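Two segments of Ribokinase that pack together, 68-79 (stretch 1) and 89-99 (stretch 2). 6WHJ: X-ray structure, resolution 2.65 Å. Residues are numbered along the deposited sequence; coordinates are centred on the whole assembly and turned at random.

Stretch 1 68-79: VGKDTFGDEILA
Stretch 2, residues 89-99: CIKQVSGAPTG

Packing of residues 68-79 against 89-99 in ribokinase, two segments of one chain that bury 756 Å² between them, both sides summed. Stretch 1 ends a strand at V68-G69, turns through K70 and D71, and enters a helix at T72 that runs past A79. Stretch 2 is extended through the strand K91-V93, then turns through S94-G95 (phi/psi -98/-5° and -67/-46°) and comes back to extended angles at A96-T98. The strands are parallel, with V68 bridged to Q92 (CA-CA 5.0 Å) and G69 to V93 (CA-CA 4.9 Å). The helix then runs back, nearly antiparallel to strand 91-93 (174°), with axes 9.7 Å apart at closest approach.

The strand ladder has two well-formed rungs: V68 N donates to K91 O (3.0 Å, 162°), and V93 N donates to V68 O (2.8 Å, 161°). The carbonyl V68 O also receives a CA-H...O contact from Q92 CA at 3.1 Å. Beyond G69 the chains begin to part: K70 N reaches V93 O at 3.0 Å, but the 124° angle makes this bond weak. A water is the second acceptor for K70 N (2.9 Å) and donates to A96 O (2.8 Å), tying the turn of stretch 1 to the loop of stretch 2.

T98, buried and in the m rotamer (chi1 -65°), links that loop to the start of the helix. Its OG1 accepts from G69 N (2.9 Å) and donates to D71 OD1 (2.6 Å), while its backbone T98 N donates to D71 OD2 (2.8 Å, 169°). D71, chi1 45° (p), is the N-cap: OD1 also accepts from G74 N (2.8 Å), satisfying an amide of the first helical turn. Both carboxylate oxygens thus bind T98, and one caps the helix as well. G69 leaves room for this arrangement; an ideal CB there would lie 2.7 Å from T98 N and 2.5 Å from D71 OD2. G74 is similarly confined, since its ideal CB would fall 2.2 Å from G69 O.

Q92 spans the gap between strand and helix. With chi1 -77° (m), chi2 -171° (t) and chi3 -79°, its amide nitrogen NE2 donates to G69 O (3.0 Å, 153°) and to D75 OD1 (2.9 Å, 168°), so two bonds in good geometry serve its two hydrogens. D75 (chi1 -64°, m; chi2 -25°) has its CA-to-CB bond pointing away, yet its carboxylate end comes nearer to reach this amide.

Apolar contacts flank the polar cluster. V68 (chi1 -59°, m) and Q92 share one sheet face, with V68 CG2 3.5 Å from Q92 CG. I90 (m, t) puts CG2 3.7 Å from V68 CG2 and 3.5 Å from L78 CD1, joining strand and helix; L78 has chi1 -94°, between wells, and chi2 76° (p). F73 CB approaches T98 CB at 3.9 Å before its ring leads away.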

# COMPACT_ATOMS: atom_id res chain seq x y z
N VAL B 68 14.83 -3.73 -12.73
CA VAL B 68 13.48 -4.17 -12.42
C VAL B 68 13.45 -5.70 -12.47
O VAL B 68 14.38 -6.35 -12.95
CB VAL B 68 12.44 -3.58 -13.40
CG1 VAL B 68 12.46 -2.06 -13.35
CG2 VAL B 68 12.67 -4.11 -14.83
N GLY B 69 12.36 -6.27 -11.98
CA GLY B 69 12.24 -7.71 -11.92
C GLY B 69 11.82 -8.31 -13.24
O GLY B 69 11.49 -7.63 -14.20
N LYS B 70 11.91 -9.64 -13.31
CA LYS B 70 11.40 -10.38 -14.47
C LYS B 70 9.94 -10.74 -14.20
O LYS B 70 9.56 -11.90 -14.06
CB LYS B 70 12.26 -11.61 -14.74
CG LYS B 70 13.58 -11.25 -15.37
CD LYS B 70 14.50 -12.46 -15.53
CE LYS B 70 15.80 -12.05 -16.24
NZ LYS B 70 16.65 -13.21 -16.54
N ASP B 71 9.13 -9.69 -14.16
CA ASP B 71 7.71 -9.79 -13.84
C ASP B 71 6.95 -8.83 -14.74
O ASP B 71 7.52 -8.20 -15.64
CB ASP B 71 7.43 -9.47 -12.37
CG ASP B 71 8.17 -8.22 -11.87
OD1 ASP B 71 8.21 -7.19 -12.58
OD2 ASP B 71 8.69 -8.27 -10.74
N THR B 72 5.64 -8.76 -14.51
CA THR B 72 4.76 -7.93 -15.33
C THR B 72 5.14 -6.46 -15.25
O THR B 72 5.30 -5.80 -16.28
CB THR B 72 3.31 -8.14 -14.89
OG1 THR B 72 2.97 -9.52 -14.98
CG2 THR B 72 2.36 -7.30 -15.74
N PHE B 73 5.27 -5.92 -14.03
CA PHE B 73 5.65 -4.52 -13.86
C PHE B 73 6.96 -4.20 -14.56
O PHE B 73 7.12 -3.12 -15.13
CB PHE B 73 5.74 -4.18 -12.37
CG PHE B 73 4.41 -4.11 -11.67
CD1 PHE B 73 3.23 -4.02 -12.39
CD2 PHE B 73 4.35 -4.11 -10.28
CE1 PHE B 73 2.01 -3.95 -11.75
CE2 PHE B 73 3.12 -4.03 -9.63
CZ PHE B 73 1.96 -3.95 -10.37
N GLY B 74 7.93 -5.11 -14.49
CA GLY B 74 9.20 -4.88 -15.17
C GLY B 74 9.04 -4.86 -16.68
O GLY B 74 9.65 -4.02 -17.36
N ASP B 75 8.23 -5.76 -17.23
CA ASP B 75 7.99 -5.75 -18.67
C ASP B 75 7.28 -4.48 -19.09
O ASP B 75 7.62 -3.89 -20.13
CB ASP B 75 7.16 -6.97 -19.07
CG ASP B 75 7.88 -8.30 -18.84
OD1 ASP B 75 9.13 -8.32 -18.82
OD2 ASP B 75 7.19 -9.33 -18.69
N GLU B 76 6.31 -4.01 -18.29
CA GLU B 76 5.53 -2.85 -18.69
C GLU B 76 6.38 -1.58 -18.71
O GLU B 76 6.15 -0.71 -19.56
CB GLU B 76 4.33 -2.66 -17.76
CG GLU B 76 3.33 -3.81 -17.79
CD GLU B 76 2.05 -3.53 -17.01
OE1 GLU B 76 1.09 -4.34 -17.12
OE2 GLU B 76 2.03 -2.54 -16.24
N ILE B 77 7.36 -1.44 -17.81
CA ILE B 77 8.11 -0.20 -17.80
C ILE B 77 9.13 -0.16 -18.93
O ILE B 77 9.38 0.91 -19.51
CB ILE B 77 8.75 0.05 -16.41
CG1 ILE B 77 9.39 1.43 -16.36
CG2 ILE B 77 9.76 -1.02 -16.06
CD1 ILE B 77 8.40 2.57 -16.66
N LEU B 78 9.71 -1.31 -19.31
CA LEU B 78 10.55 -1.34 -20.51
C LEU B 78 9.76 -0.96 -21.74
O LEU B 78 10.26 -0.22 -22.60
CB LEU B 78 11.17 -2.72 -20.73
CG LEU B 78 12.56 -3.00 -20.18
CD1 LEU B 78 12.47 -3.22 -18.68
CD2 LEU B 78 13.17 -4.19 -20.88
N ALA B 79 8.54 -1.49 -21.87
CA ALA B 79 7.70 -1.13 -23.00
C ALA B 79 7.33 0.35 -22.94
O ALA B 79 7.29 1.03 -23.97
CB ALA B 79 6.45 -2.00 -23.02
N CYS B 89 19.21 1.40 -20.21
CA CYS B 89 19.67 0.02 -20.06
C CYS B 89 19.03 -0.57 -18.80
O CYS B 89 19.70 -1.01 -17.87
CB CYS B 89 21.19 -0.10 -20.06
SG CYS B 89 22.03 0.85 -18.79
N ILE B 90 17.70 -0.56 -18.76
CA ILE B 90 16.95 -1.19 -17.68
C ILE B 90 17.20 -2.69 -17.70
O ILE B 90 16.79 -3.40 -18.63
CB ILE B 90 15.44 -0.89 -17.75
CG1 ILE B 90 15.18 0.62 -17.75
CG2 ILE B 90 14.73 -1.56 -16.61
CD1 ILE B 90 13.75 1.00 -18.05
N LYS B 91 17.95 -3.18 -16.72
CA LYS B 91 18.25 -4.59 -16.60
C LYS B 91 17.14 -5.30 -15.84
O LYS B 91 16.74 -4.87 -14.75
CB LYS B 91 19.59 -4.76 -15.89
CG LYS B 91 20.81 -4.23 -16.68
CD LYS B 91 20.85 -4.66 -18.15
CE LYS B 91 21.97 -3.90 -18.87
NZ LYS B 91 22.07 -4.11 -20.35
N GLN B 92 16.64 -6.41 -16.38
CA GLN B 92 15.64 -7.22 -15.68
C GLN B 92 16.33 -8.35 -14.94
O GLN B 92 17.04 -9.15 -15.55
CB GLN B 92 14.60 -7.76 -16.66
CG GLN B 92 13.60 -6.69 -17.06
CD GLN B 92 12.42 -7.22 -17.85
OE1 GLN B 92 12.50 -7.47 -19.05
NE2 GLN B 92 11.29 -7.38 -17.16
N VAL B 93 16.11 -8.44 -13.62
CA VAL B 93 16.79 -9.39 -12.75
C VAL B 93 15.76 -10.32 -12.10
O VAL B 93 14.59 -9.96 -11.92
CB VAL B 93 17.64 -8.69 -11.65
CG1 VAL B 93 18.66 -7.76 -12.28
CG2 VAL B 93 16.76 -7.94 -10.69
N SER B 94 16.20 -11.52 -11.74
CA SER B 94 15.32 -12.51 -11.13
C SER B 94 15.45 -12.56 -9.61
O SER B 94 14.69 -13.30 -8.97
CB SER B 94 15.60 -13.91 -11.69
OG SER B 94 16.98 -14.21 -11.65
N GLY B 95 16.38 -11.81 -9.03
CA GLY B 95 16.60 -11.90 -7.59
C GLY B 95 15.42 -11.37 -6.80
O GLY B 95 15.03 -11.95 -5.78
N ALA B 96 14.91 -10.21 -7.19
CA ALA B 96 13.81 -9.55 -6.52
C ALA B 96 12.70 -9.24 -7.52
O ALA B 96 12.93 -9.28 -8.73
CB ALA B 96 14.28 -8.26 -5.84
N PRO B 97 11.49 -8.96 -7.05
CA PRO B 97 10.46 -8.37 -7.92
C PRO B 97 10.78 -6.90 -8.20
O PRO B 97 11.62 -6.28 -7.54
CB PRO B 97 9.17 -8.51 -7.11
CG PRO B 97 9.63 -8.50 -5.70
CD PRO B 97 10.94 -9.25 -5.71
N THR B 98 10.09 -6.35 -9.20
CA THR B 98 10.15 -4.92 -9.44
C THR B 98 9.78 -4.15 -8.18
O THR B 98 8.89 -4.57 -7.42
CB THR B 98 9.22 -4.54 -10.60
OG1 THR B 98 9.69 -5.14 -11.81
CG2 THR B 98 9.14 -3.03 -10.79
N GLY B 99 10.49 -3.06 -7.91
CA GLY B 99 10.19 -2.26 -6.74
C GLY B 99 8.80 -1.67 -6.79
O GLY B 99 8.24 -1.44 -7.87
O HOH W 1 11.71 -10.83 -10.66